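Local coordinates for protein phytanoyl-CoA dioxygenase (Streptomyces malaysiense, PDB 6ZYL) that catalyses the beta-hydroxylation of thioholgamide as the non-heme monooxygenase ThoJ, probably using iron and 2-oxoglutarate, at residues E50-E55 / V148-T153; Q57-A62 / T112-R117; P77-H80 / S84-D87; I89-A94 / S249-R254; P93-A98 / F232-I237. All coordinates share one frame; numbering follows the deposited sequence.

Interaction 1 (E50-E55 / V148-T153)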
# COMPACT_ATOMS: atom_id res chain seq x y z
N GLU A 50 0.41 -8.35 -16.14
CA GLU A 50 1.71 -8.65 -16.72
C GLU A 50 2.34 -7.41 -17.35
O GLU A 50 3.55 -7.19 -17.22
CB GLU A 50 1.58 -9.77 -17.76
CG GLU A 50 2.89 -10.14 -18.43
CD GLU A 50 2.78 -11.33 -19.36
OE1 GLU A 50 1.77 -12.07 -19.29
OE2 GLU A 50 3.70 -11.53 -20.18
N GLN A 51 1.53 -6.60 -18.04
CA GLN A 51 2.06 -5.38 -18.64
C GLN A 51 2.53 -4.41 -17.56
O GLN A 51 3.62 -3.84 -17.65
CB GLN A 51 1.00 -4.73 -19.53
CG GLN A 51 1.44 -3.46 -20.23
CD GLN A 51 2.72 -3.64 -21.02
OE1 GLN A 51 3.02 -4.73 -21.52
NE2 GLN A 51 3.49 -2.56 -21.16
N ALA A 52 1.72 -4.23 -16.51
CA ALA A 52 2.13 -3.38 -15.40
C ALA A 52 3.41 -3.90 -14.76
O ALA A 52 4.30 -3.11 -14.41
CB ALA A 52 1.00 -3.30 -14.36
N LEU A 53 3.53 -5.22 -14.60
CA LEU A 53 4.74 -5.78 -14.02
C LEU A 53 5.95 -5.47 -14.89
O LEU A 53 7.03 -5.13 -14.38
CB LEU A 53 4.59 -7.29 -13.84
CG LEU A 53 5.81 -8.03 -13.29
CD1 LEU A 53 6.19 -7.50 -11.92
CD2 LEU A 53 5.55 -9.53 -13.24
N ALA A 54 5.80 -5.57 -16.22
CA ALA A 54 6.90 -5.23 -17.11
C ALA A 54 7.29 -3.76 -16.97
O ALA A 54 8.48 -3.43 -16.93
CB ALA A 54 6.52 -5.55 -18.56
N GLU A 55 6.30 -2.87 -16.90
CA GLU A 55 6.59 -1.45 -16.73
C GLU A 55 7.21 -1.18 -15.37
O GLU A 55 8.09 -0.32 -15.25
CB GLU A 55 5.31 -0.64 -16.93
CG GLU A 55 4.72 -0.78 -18.32
CD GLU A 55 3.37 -0.10 -18.46
OE1 GLU A 55 2.96 0.62 -17.53
OE2 GLU A 55 2.72 -0.29 -19.51
N VAL A 148 -2.30 -4.81 -4.46
CA VAL A 148 -2.51 -5.28 -5.83
C VAL A 148 -1.46 -6.33 -6.17
O VAL A 148 -0.26 -6.10 -6.00
CB VAL A 148 -2.46 -4.11 -6.83
CG1 VAL A 148 -2.70 -4.62 -8.25
CG2 VAL A 148 -3.47 -3.04 -6.46
N ALA A 149 -1.92 -7.47 -6.67
CA ALA A 149 -1.03 -8.56 -7.07
C ALA A 149 -0.58 -8.32 -8.51
O ALA A 149 -1.38 -8.42 -9.45
CB ALA A 149 -1.73 -9.91 -6.94
N LEU A 150 0.71 -8.01 -8.69
CA LEU A 150 1.27 -7.91 -10.03
C LEU A 150 1.69 -9.27 -10.56
O LEU A 150 1.65 -9.51 -11.77
CB LEU A 150 2.45 -6.94 -10.04
CG LEU A 150 2.12 -5.49 -9.70
CD1 LEU A 150 3.35 -4.60 -9.87
CD2 LEU A 150 0.96 -4.96 -10.53
N THR A 151 2.12 -10.16 -9.66
CA THR A 151 2.22 -11.59 -9.92
C THR A 151 1.12 -12.31 -9.16
O THR A 151 0.46 -11.74 -8.29
CB THR A 151 3.59 -12.14 -9.48
OG1 THR A 151 3.75 -11.93 -8.07
CG2 THR A 151 4.72 -11.47 -10.24
N ASP A 152 0.91 -13.59 -9.50
CA ASP A 152 0.09 -14.44 -8.65
C ASP A 152 0.66 -14.44 -7.23
O ASP A 152 1.86 -14.28 -7.02
CB ASP A 152 0.06 -15.87 -9.18
CG ASP A 152 -0.71 -16.01 -10.48
OD1 ASP A 152 -1.61 -15.18 -10.75
OD2 ASP A 152 -0.42 -16.97 -11.23
N THR A 153 -0.22 -14.62 -6.24
CA THR A 153 0.20 -14.89 -4.87
C THR A 153 -0.28 -16.29 -4.51
O THR A 153 -1.47 -16.60 -4.66
CB THR A 153 -0.34 -13.85 -3.89
OG1 THR A 153 -1.77 -13.89 -3.86
CG2 THR A 153 0.15 -12.46 -4.27
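Leu53 and Thr151 meet methyl to methyl, CD2 of Leu53 lying 3.7 Å from CG2 of Thr151 as the two side chains run obliquely past one another. In Leu53, CG is anti to the backbone N (chi1 178°), and the isobutyl group reaches from the helix toward the turn that follows strand 143-149. Its two methyls have different tasks: CD2 meets the threonine and grazes the backbone O of Leu150 without a polar bond, while CD1 rests on the flank of Leu150, 4.2 Å from its CB. Leu150 answers in the other direction, bringing its own CD2 to within 4.2 Å of Ala52 CB. Thr151 is divided by polarity. With chi1 at 61°, OG1 stands between the backbone N and the carbonyl carbon, and the methyl is the branch offered to Leu53. The hydroxyl donates to Asp152 O (3.2 Å from OG1) from above that carbonyl plane, and its stronger partner is the backbone N of Phe230. Phe230 of strand 229-237 touches both Leu53 and Leu150, and Ala52 packs on Arg88 and Ile89, so that helix 46-66 packs against both helix 84-90 and the turn after strand 143-149.

Interaction 2 (Q57-A62 / T112-R117)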
# COMPACT_ATOMS: atom_id res chain seq x y z
N GLN A 57 9.17 -3.23 -13.70
CA GLN A 57 10.52 -3.72 -13.81
C GLN A 57 11.41 -2.75 -14.62
O GLN A 57 12.51 -2.52 -14.29
CB GLN A 57 10.57 -5.16 -14.27
CG GLN A 57 10.08 -6.12 -13.22
CD GLN A 57 10.04 -7.55 -13.66
OE1 GLN A 57 9.69 -7.85 -14.76
NE2 GLN A 57 10.43 -8.43 -12.79
N THR A 58 10.85 -2.18 -15.65
CA THR A 58 11.53 -1.19 -16.42
C THR A 58 11.82 0.03 -15.55
O THR A 58 12.87 0.55 -15.56
CB THR A 58 10.73 -0.80 -17.67
OG1 THR A 58 10.71 -1.87 -18.58
CG2 THR A 58 11.33 0.38 -18.35
N TYR A 59 10.87 0.44 -14.75
CA TYR A 59 11.02 1.55 -13.86
C TYR A 59 12.11 1.30 -12.80
O TYR A 59 12.89 2.15 -12.56
CB TYR A 59 9.68 1.86 -13.22
CG TYR A 59 9.73 2.48 -11.87
CD1 TYR A 59 9.84 3.85 -11.73
CD2 TYR A 59 9.66 1.73 -10.76
CE1 TYR A 59 9.89 4.42 -10.52
CE2 TYR A 59 9.70 2.30 -9.54
CZ TYR A 59 9.82 3.65 -9.43
OH TYR A 59 9.88 4.17 -8.24
N LEU A 60 12.15 0.12 -12.24
CA LEU A 60 13.11 -0.21 -11.24
C LEU A 60 14.52 -0.16 -11.79
O LEU A 60 15.39 0.31 -11.16
CB LEU A 60 12.81 -1.57 -10.62
CG LEU A 60 11.63 -1.67 -9.68
CD1 LEU A 60 11.31 -3.09 -9.31
CD2 LEU A 60 11.77 -0.82 -8.45
N ARG A 61 14.72 -0.66 -13.00
CA ARG A 61 16.01 -0.62 -13.64
C ARG A 61 16.44 0.82 -13.90
O ARG A 61 17.53 1.17 -13.66
CB ARG A 61 16.05 -1.40 -14.96
CG ARG A 61 15.98 -2.90 -14.83
CD ARG A 61 16.22 -3.63 -16.13
NE ARG A 61 15.17 -3.46 -17.10
CZ ARG A 61 14.07 -4.18 -17.16
NH1 ARG A 61 13.83 -5.17 -16.35
NH2 ARG A 61 13.21 -3.91 -18.09
N ALA A 62 15.53 1.63 -14.37
CA ALA A 62 15.83 3.00 -14.68
C ALA A 62 16.24 3.81 -13.47
O ALA A 62 17.22 4.46 -13.51
CB ALA A 62 14.63 3.63 -15.33
N THR A 112 2.11 4.92 -1.83
CA THR A 112 2.22 3.68 -2.59
C THR A 112 3.49 2.96 -2.17
O THR A 112 4.49 3.59 -1.80
CB THR A 112 2.22 3.91 -4.11
OG1 THR A 112 3.17 4.93 -4.45
CG2 THR A 112 0.83 4.32 -4.59
N ASN A 113 3.44 1.63 -2.22
CA ASN A 113 4.56 0.79 -1.82
C ASN A 113 4.70 -0.36 -2.80
O ASN A 113 3.70 -0.95 -3.22
CB ASN A 113 4.36 0.21 -0.41
CG ASN A 113 4.78 1.17 0.68
OD1 ASN A 113 5.95 1.21 1.07
ND2 ASN A 113 3.83 1.94 1.19
N LEU A 114 5.94 -0.68 -3.16
CA LEU A 114 6.26 -1.92 -3.86
C LEU A 114 6.76 -2.91 -2.82
O LEU A 114 7.76 -2.65 -2.13
CB LEU A 114 7.31 -1.69 -4.94
CG LEU A 114 6.78 -1.49 -6.36
CD1 LEU A 114 7.93 -1.08 -7.28
CD2 LEU A 114 6.10 -2.74 -6.88
N PHE A 115 6.06 -4.03 -2.68
CA PHE A 115 6.45 -5.12 -1.79
C PHE A 115 6.85 -6.30 -2.67
O PHE A 115 5.99 -7.00 -3.21
CB PHE A 115 5.32 -5.48 -0.83
CG PHE A 115 4.98 -4.40 0.15
CD1 PHE A 115 5.98 -3.79 0.90
CD2 PHE A 115 3.68 -3.98 0.32
CE1 PHE A 115 5.67 -2.79 1.81
CE2 PHE A 115 3.36 -2.98 1.22
CZ PHE A 115 4.36 -2.38 1.96
N ILE A 116 8.16 -6.49 -2.84
CA ILE A 116 8.70 -7.52 -3.72
C ILE A 116 9.44 -8.54 -2.87
O ILE A 116 10.32 -8.18 -2.09
CB ILE A 116 9.64 -6.91 -4.78
CG1 ILE A 116 8.88 -5.88 -5.62
CG2 ILE A 116 10.22 -8.00 -5.66
CD1 ILE A 116 9.78 -4.90 -6.35
N ARG A 117 9.07 -9.80 -3.02
CA ARG A 117 9.76 -10.91 -2.37
C ARG A 117 10.43 -11.75 -3.44
O ARG A 117 9.76 -12.54 -4.12
CB ARG A 117 8.78 -11.75 -1.54
CG ARG A 117 8.13 -10.93 -0.43
CD ARG A 117 7.36 -11.79 0.55
NE ARG A 117 8.19 -12.25 1.65
CZ ARG A 117 8.46 -11.54 2.74
NH1 ARG A 117 7.95 -10.32 2.89
NH2 ARG A 117 9.23 -12.04 3.69
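Leu60 faces two residues of strand 112-117 at once, one with each methyl. The aliphatic contacts carry most of the interface: CD1 of Leu60 meets CD1 of Ile116 at 3.8 Å, and CD2 of Leu60 meets CD1 of Leu114 at 4.0 Å, both tip to tip. In Leu60, CG is anti to the carbonyl carbon (chi1 -73°), and the fork of the side chain straddles Leu114 and Ile116, whose side chains emerge on the same face of the sheet. Helix and strand run nearly perpendicular, at 95°. Their axes are 12.6 Å apart, a separation that long side chains have to bridge from both sides. The aromatic contribution is slighter: Tyr59 CE2 comes to 4.4 Å from Leu114 CD1, which approaches the ring obliquely. That ring has other partners as well: its OH bonds to Ala74 O and it packs edge-to-face with Trp85. Between helix and strand the contact is wholly apolar, methyl against methyl, with one ring carbon at the margin. It depends on shape and burial, since no directional bond passes between these two segments; only 112 Å² is buried in all.

Interaction 3 (P77-H80 / S84-D87)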
# COMPACT_ATOMS: atom_id res chain seq x y z
N PRO A 77 7.68 6.29 -0.86
CA PRO A 77 6.25 6.12 -0.60
C PRO A 77 5.36 6.83 -1.62
O PRO A 77 4.16 6.98 -1.39
CB PRO A 77 6.08 6.75 0.78
CG PRO A 77 7.10 7.91 0.76
CD PRO A 77 8.18 7.54 -0.27
N LYS A 78 5.95 7.28 -2.72
CA LYS A 78 5.24 8.12 -3.68
C LYS A 78 5.57 7.70 -5.12
O LYS A 78 5.82 8.53 -5.99
CB LYS A 78 5.59 9.59 -3.47
CG LYS A 78 5.33 10.11 -2.07
CD LYS A 78 3.86 10.39 -1.84
CE LYS A 78 3.61 10.90 -0.42
NZ LYS A 78 2.23 11.44 -0.25
N ILE A 79 5.54 6.39 -5.38
CA ILE A 79 5.83 5.91 -6.72
C ILE A 79 4.89 6.56 -7.73
O ILE A 79 5.29 6.94 -8.83
CB ILE A 79 5.74 4.38 -6.78
CG1 ILE A 79 6.60 3.74 -5.69
CG2 ILE A 79 6.17 3.87 -8.15
CD1 ILE A 79 6.38 2.24 -5.54
N HIS A 80 3.61 6.70 -7.35
CA HIS A 80 2.59 7.20 -8.26
C HIS A 80 2.82 8.65 -8.69
O HIS A 80 2.14 9.11 -9.61
CB HIS A 80 1.22 7.08 -7.60
CG HIS A 80 1.12 7.77 -6.27
ND1 HIS A 80 1.77 7.32 -5.15
CD2 HIS A 80 0.44 8.87 -5.89
CE1 HIS A 80 1.51 8.12 -4.13
NE2 HIS A 80 0.69 9.07 -4.56
N SER A 84 4.44 6.43 -14.55
CA SER A 84 3.14 6.38 -15.21
C SER A 84 2.39 5.09 -14.88
O SER A 84 1.16 5.10 -14.74
CB SER A 84 3.32 6.52 -16.72
OG SER A 84 3.77 7.82 -17.06
N TRP A 85 3.11 3.97 -14.75
CA TRP A 85 2.44 2.71 -14.46
C TRP A 85 1.78 2.75 -13.09
O TRP A 85 0.67 2.23 -12.91
CB TRP A 85 3.42 1.54 -14.56
CG TRP A 85 4.47 1.52 -13.48
CD1 TRP A 85 5.73 2.03 -13.56
CD2 TRP A 85 4.35 0.94 -12.17
NE1 TRP A 85 6.40 1.82 -12.38
CE2 TRP A 85 5.57 1.15 -11.51
CE3 TRP A 85 3.32 0.27 -11.50
CZ2 TRP A 85 5.80 0.72 -10.21
CZ3 TRP A 85 3.55 -0.15 -10.20
CH2 TRP A 85 4.78 0.07 -9.57
N ALA A 86 2.44 3.36 -12.10
CA ALA A 86 1.84 3.48 -10.78
C ALA A 86 0.71 4.50 -10.79
O ALA A 86 -0.34 4.28 -10.17
CB ALA A 86 2.91 3.88 -9.76
N ASP A 87 0.90 5.63 -11.48
CA ASP A 87 -0.17 6.60 -11.61
C ASP A 87 -1.42 5.96 -12.20
O ASP A 87 -2.54 6.24 -11.77
CB ASP A 87 0.29 7.77 -12.48
CG ASP A 87 -0.86 8.65 -12.93
OD1 ASP A 87 -1.28 9.54 -12.15
OD2 ASP A 87 -1.35 8.46 -14.06
O HOH W 1 -0.54 9.56 -9.62
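Ile79, His80 and Ala86 supply most of the surface buried where segment 77-80 folds back on the start of helix 84-90. Ile79 uses its CG2 branch, which is anti to the backbone N while CG1 takes the position beside it (chi1 -52°). That one methyl touches Ala86 CB at 3.6 Å and Trp85 CZ2 at 3.8 Å, coming obliquely to the indole as the two side chains cross. Ala86 CB is thus held from several directions: besides Ile79 it meets the CA of His80 at 3.7 Å and, within the helix, lies over the rim of one face of the Trp85 ring. His80 packs mainly through its backbone and CB. Its imidazole leads away from the helix, and ND1 bonds to Thr112 OG1 on strand 107-117. The carbonyl of His80 faces Asp87, whose CB lies 3.7 Å from that O. A water links the two residues, donating to His80 O at 2.7 Å and to Asp87 OD1 at 2.6 Å; it also sits at the edge of the imidazole, in its plane. The other oxygen of Asp87, OD2, forms a salt bridge with Arg266. The chemistry is therefore layered: a methyl-and-indole core on one side, and on the other a water that satisfies a buried carbonyl and ties it to a carboxylate probably kept charged by its arginine.

Interaction 4 (I89-A94 / S249-R254)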
# COMPACT_ATOMS: atom_id res chain seq x y z
N ILE A 89 -2.46 2.78 -12.09
CA ILE A 89 -3.14 1.81 -11.24
C ILE A 89 -3.94 2.50 -10.15
O ILE A 89 -5.10 2.16 -9.89
CB ILE A 89 -2.13 0.80 -10.66
CG1 ILE A 89 -1.54 -0.06 -11.78
CG2 ILE A 89 -2.80 -0.07 -9.61
CD1 ILE A 89 -0.54 -1.10 -11.32
N VAL A 90 -3.34 3.49 -9.48
CA VAL A 90 -4.04 4.13 -8.37
C VAL A 90 -5.26 4.90 -8.84
O VAL A 90 -6.13 5.25 -8.03
CB VAL A 90 -3.11 5.06 -7.56
CG1 VAL A 90 -1.84 4.32 -7.15
CG2 VAL A 90 -2.77 6.31 -8.36
N HIS A 91 -5.36 5.19 -10.14
CA HIS A 91 -6.54 5.84 -10.71
C HIS A 91 -7.48 4.86 -11.40
O HIS A 91 -8.47 5.29 -12.00
CB HIS A 91 -6.11 6.93 -11.69
CG HIS A 91 -5.52 8.14 -11.03
ND1 HIS A 91 -4.18 8.23 -10.72
CD2 HIS A 91 -6.08 9.30 -10.63
CE1 HIS A 91 -3.94 9.40 -10.15
NE2 HIS A 91 -5.08 10.07 -10.08
N HIS A 92 -7.19 3.56 -11.34
CA HIS A 92 -8.01 2.59 -12.05
C HIS A 92 -9.44 2.61 -11.53
O HIS A 92 -9.65 2.52 -10.31
CB HIS A 92 -7.41 1.19 -11.88
CG HIS A 92 -7.96 0.19 -12.84
ND1 HIS A 92 -9.22 -0.37 -12.69
CD2 HIS A 92 -7.44 -0.36 -13.96
CE1 HIS A 92 -9.44 -1.21 -13.68
NE2 HIS A 92 -8.38 -1.23 -14.47
N PRO A 93 -10.44 2.73 -12.40
CA PRO A 93 -11.82 2.87 -11.91
C PRO A 93 -12.30 1.70 -11.07
O PRO A 93 -13.09 1.90 -10.13
CB PRO A 93 -12.65 3.01 -13.20
CG PRO A 93 -11.67 3.45 -14.25
CD PRO A 93 -10.36 2.82 -13.87
N ALA A 94 -11.87 0.47 -11.38
CA ALA A 94 -12.31 -0.67 -10.59
C ALA A 94 -11.83 -0.55 -9.14
O ALA A 94 -12.57 -0.86 -8.20
CB ALA A 94 -11.80 -1.97 -11.21
N SER A 249 0.91 15.47 2.79
CA SER A 249 0.34 15.67 1.47
C SER A 249 -0.20 14.35 0.93
O SER A 249 0.15 13.27 1.40
CB SER A 249 1.37 16.26 0.49
OG SER A 249 2.51 15.43 0.37
N ALA A 250 -1.09 14.47 -0.06
CA ALA A 250 -1.76 13.32 -0.64
C ALA A 250 -2.32 13.74 -1.99
O ALA A 250 -2.37 14.93 -2.32
CB ALA A 250 -2.87 12.79 0.28
N LEU A 251 -2.75 12.75 -2.77
CA LEU A 251 -3.24 12.98 -4.13
C LEU A 251 -4.75 12.78 -4.17
O LEU A 251 -5.24 11.68 -3.89
CB LEU A 251 -2.55 12.05 -5.13
CG LEU A 251 -2.98 12.22 -6.58
CD1 LEU A 251 -2.61 13.60 -7.10
CD2 LEU A 251 -2.38 11.13 -7.46
N LEU A 252 -5.48 13.83 -4.53
CA LEU A 252 -6.92 13.74 -4.67
C LEU A 252 -7.28 12.90 -5.89
O LEU A 252 -6.80 13.16 -7.00
CB LEU A 252 -7.51 15.14 -4.80
CG LEU A 252 -9.02 15.29 -5.00
CD1 LEU A 252 -9.76 14.86 -3.76
CD2 LEU A 252 -9.34 16.74 -5.36
N VAL A 253 -8.11 11.88 -5.68
CA VAL A 253 -8.54 11.01 -6.77
C VAL A 253 -10.06 10.93 -6.91
O VAL A 253 -10.54 10.62 -8.01
CB VAL A 253 -7.95 9.60 -6.61
CG1 VAL A 253 -6.42 9.65 -6.68
CG2 VAL A 253 -8.40 8.95 -5.31
N ARG A 254 -10.83 11.18 -5.85
CA ARG A 254 -12.28 11.28 -5.94
C ARG A 254 -12.75 12.41 -5.04
O ARG A 254 -12.28 12.55 -3.91
CB ARG A 254 -12.97 9.97 -5.54
CG ARG A 254 -12.85 8.86 -6.56
CD ARG A 254 -13.86 9.02 -7.70
NE ARG A 254 -13.79 7.92 -8.65
CZ ARG A 254 -14.47 6.79 -8.54
NH1 ARG A 254 -15.29 6.59 -7.52
NH2 ARG A 254 -14.34 5.84 -9.46
O HOH W 2 -5.45 12.51 -9.06
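His91 meets strand 249-254 both by direct packing and through a water, although direct hydrogen bonds between the two segments are absent. The water lies at the edge of the imidazole, in its plane, 2.7 Å from NE2 of His91, and donates to the backbone O of Leu252. Beside it the ring is packed obliquely by two aliphatic methyls: CD2 of Leu251 reaches 3.6 Å from CE1 of His91, and CG1 of Val253 reaches 3.7 Å from NE2. Leu251 crosses His91 at about a right angle, Val253 more obliquely. With CG of His91 anti to the carbonyl carbon (chi1 -72°), the ring extends across to the strand while its ND1 bonds to Asp87 O, one turn back in helix 84-90. Both nitrogens thus have partners, which should limit rotation of the ring. Replacing His91 with an alanine would probably leave Asp87 O and the bridging water without their ring partner and open a gap beside Leu251 and Val253. The chain then turns into the next helix, where His92 is the N-cap: its ND1 accepts from Ala94 N at 3.1 Å, tilted from the ring plane, with an N-H...N angle of 143°. Arg254, bent at chi2 (-80°), brings its guanidinium toward Pro93 and forms a salt bridge with Asp97 in that same helix. Val253 and Arg254 both face Leu107 on the adjacent strand, forming a classic beta bulge in the large sheet, whose surface here receives the junction between helices 84-90 and 93-103.

Interaction 5 (P93-A98 / F232-I237)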
# COMPACT_ATOMS: atom_id res chain seq x y z
N PRO A 93 -10.44 2.73 -12.40
CA PRO A 93 -11.82 2.87 -11.91
C PRO A 93 -12.30 1.70 -11.07
O PRO A 93 -13.09 1.90 -10.13
CB PRO A 93 -12.65 3.01 -13.20
CG PRO A 93 -11.67 3.45 -14.25
CD PRO A 93 -10.36 2.82 -13.87
N ALA A 94 -11.87 0.47 -11.38
CA ALA A 94 -12.31 -0.67 -10.59
C ALA A 94 -11.83 -0.55 -9.14
O ALA A 94 -12.57 -0.86 -8.20
CB ALA A 94 -11.80 -1.97 -11.21
N ILE A 95 -10.59 -0.10 -8.95
CA ILE A 95 -10.07 0.07 -7.60
C ILE A 95 -10.78 1.23 -6.90
O ILE A 95 -11.22 1.11 -5.75
CB ILE A 95 -8.54 0.27 -7.63
CG1 ILE A 95 -7.86 -0.98 -8.18
CG2 ILE A 95 -8.03 0.60 -6.24
CD1 ILE A 95 -6.37 -0.85 -8.40
N LEU A 96 -10.92 2.36 -7.59
CA LEU A 96 -11.58 3.51 -6.99
C LEU A 96 -13.03 3.19 -6.63
O LEU A 96 -13.52 3.61 -5.58
CB LEU A 96 -11.51 4.71 -7.93
CG LEU A 96 -10.12 5.28 -8.21
CD1 LEU A 96 -10.23 6.55 -9.05
CD2 LEU A 96 -9.36 5.55 -6.92
N ASP A 97 -13.73 2.45 -7.50
CA ASP A 97 -15.11 2.07 -7.19
C ASP A 97 -15.17 1.16 -5.98
O ASP A 97 -16.03 1.33 -5.10
CB ASP A 97 -15.75 1.39 -8.40
CG ASP A 97 -16.08 2.36 -9.52
OD1 ASP A 97 -16.06 3.58 -9.28
OD2 ASP A 97 -16.35 1.89 -10.64
N ALA A 98 -14.26 0.19 -5.90
CA ALA A 98 -14.23 -0.71 -4.75
C ALA A 98 -13.93 0.05 -3.47
O ALA A 98 -14.58 -0.17 -2.44
CB ALA A 98 -13.19 -1.81 -4.97
N PHE A 232 1.84 -4.33 -5.29
CA PHE A 232 1.81 -2.88 -5.32
C PHE A 232 0.70 -2.43 -4.38
O PHE A 232 -0.48 -2.70 -4.63
CB PHE A 232 1.58 -2.39 -6.75
CG PHE A 232 1.46 -0.90 -6.88
CD1 PHE A 232 2.55 -0.08 -6.67
CD2 PHE A 232 0.25 -0.32 -7.23
CE1 PHE A 232 2.44 1.30 -6.79
CE2 PHE A 232 0.13 1.04 -7.36
CZ PHE A 232 1.22 1.86 -7.14
N ALA A 233 1.07 -1.77 -3.28
CA ALA A 233 0.15 -1.41 -2.22
C ALA A 233 -0.18 0.07 -2.28
O ALA A 233 0.70 0.91 -2.48
CB ALA A 233 0.74 -1.75 -0.85
N ILE A 234 -1.46 0.39 -2.09
CA ILE A 234 -1.96 1.75 -2.22
C ILE A 234 -2.76 2.08 -0.97
O ILE A 234 -3.72 1.38 -0.64
CB ILE A 234 -2.85 1.93 -3.46
CG1 ILE A 234 -2.24 1.24 -4.68
CG2 ILE A 234 -3.09 3.41 -3.75
CD1 ILE A 234 -3.25 1.00 -5.80
N ASP A 235 -2.37 3.15 -0.28
CA ASP A 235 -3.10 3.63 0.88
C ASP A 235 -4.11 4.68 0.44
O ASP A 235 -3.74 5.74 -0.06
CB ASP A 235 -2.15 4.21 1.92
CG ASP A 235 -1.36 3.15 2.64
OD1 ASP A 235 -1.94 2.09 2.96
OD2 ASP A 235 -0.15 3.35 2.87
N TYR A 236 -5.39 4.36 0.61
CA TYR A 236 -6.48 5.29 0.32
C TYR A 236 -7.03 5.83 1.63
O TYR A 236 -7.19 5.09 2.61
CB TYR A 236 -7.59 4.61 -0.48
CG TYR A 236 -7.21 4.31 -1.91
CD1 TYR A 236 -7.36 5.26 -2.91
CD2 TYR A 236 -6.69 3.07 -2.27
CE1 TYR A 236 -7.01 4.99 -4.22
CE2 TYR A 236 -6.33 2.79 -3.57
CZ TYR A 236 -6.50 3.75 -4.55
OH TYR A 236 -6.14 3.48 -5.85
N ILE A 237 -7.31 7.14 1.65
CA ILE A 237 -7.88 7.80 2.81
C ILE A 237 -8.99 8.73 2.33
O ILE A 237 -9.08 9.06 1.15
CB ILE A 237 -6.83 8.62 3.61
CG1 ILE A 237 -6.25 9.74 2.74
CG2 ILE A 237 -5.72 7.71 4.12
CD1 ILE A 237 -5.34 10.70 3.49
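Tyr236 points its ring from strand 229-237 at helix 93-103, and Ile95 and Leu96 receive it, each crossing it at about a right angle. The two touch the two carbons flanking CZ: CD2 of Leu96 lies 3.6 Å from Tyr236 CE1, and CG2 of Ile95 lies 3.8 Å from Tyr236 CE2. Both approaches are oblique to the ring. The CG2 methyl of Ile95 also comes to 3.5 Å from Tyr236 OH, close against the oxygen though not a bond to it. That methyl is anti to the backbone N, while CG1 stands anti to the carbonyl carbon (chi1 -64°) and leads CD1 elsewhere, to 4.5 Å from CD1 of Ile234. Two successive helix residues therefore divide the ring end between them, and one of them spans two inward-facing strand residues, Ile234 and Tyr236. Helix and strand directions differ by 44°, with axes 11.1 Å apart, a distance bridged chiefly by the tyrosine. Its hydroxyl bonds to Val90 O, in the chain ahead of helix 93-103. A phenylalanine in place of Tyr236 would lack the hydroxyl and would probably leave Val90 O without this mate and the ring end less firmly placed between Ile95 and Leu96. Around the ring the chemistry is aliphatic, with one polar atom set among methyls. Burying that oxygen is affordable because a backbone carbonyl accepts its hydrogen bond, so the apolar contact is supplemented by a directional bond to a neighbouring residue, Val90.

How the interactions relate
All five contacts join helices or their connecting loop to one another or to the large sheet, consistent with the double-stranded beta-helix fold of 2-oxoglutarate oxygenases; none includes a metal or ligand in this apo structure. Interactions 1 and 2 use successive parts of helix 46-66, their centres about 10 Å apart. The centre of interaction 3 is about 10 Å from that of interaction 2, and Tyr59 CB is 3.4 Å from Trp85 NE1. Interactions 4 and 5 share Pro93 and Ala94 and lie closest, about 7 Å between centres, and Val90 O of the one packs 3.4 Å from Leu96 CD2 of the other. Phe232 links interactions 3 and 5, its CD1 3.7 Å from Trp85 CH2.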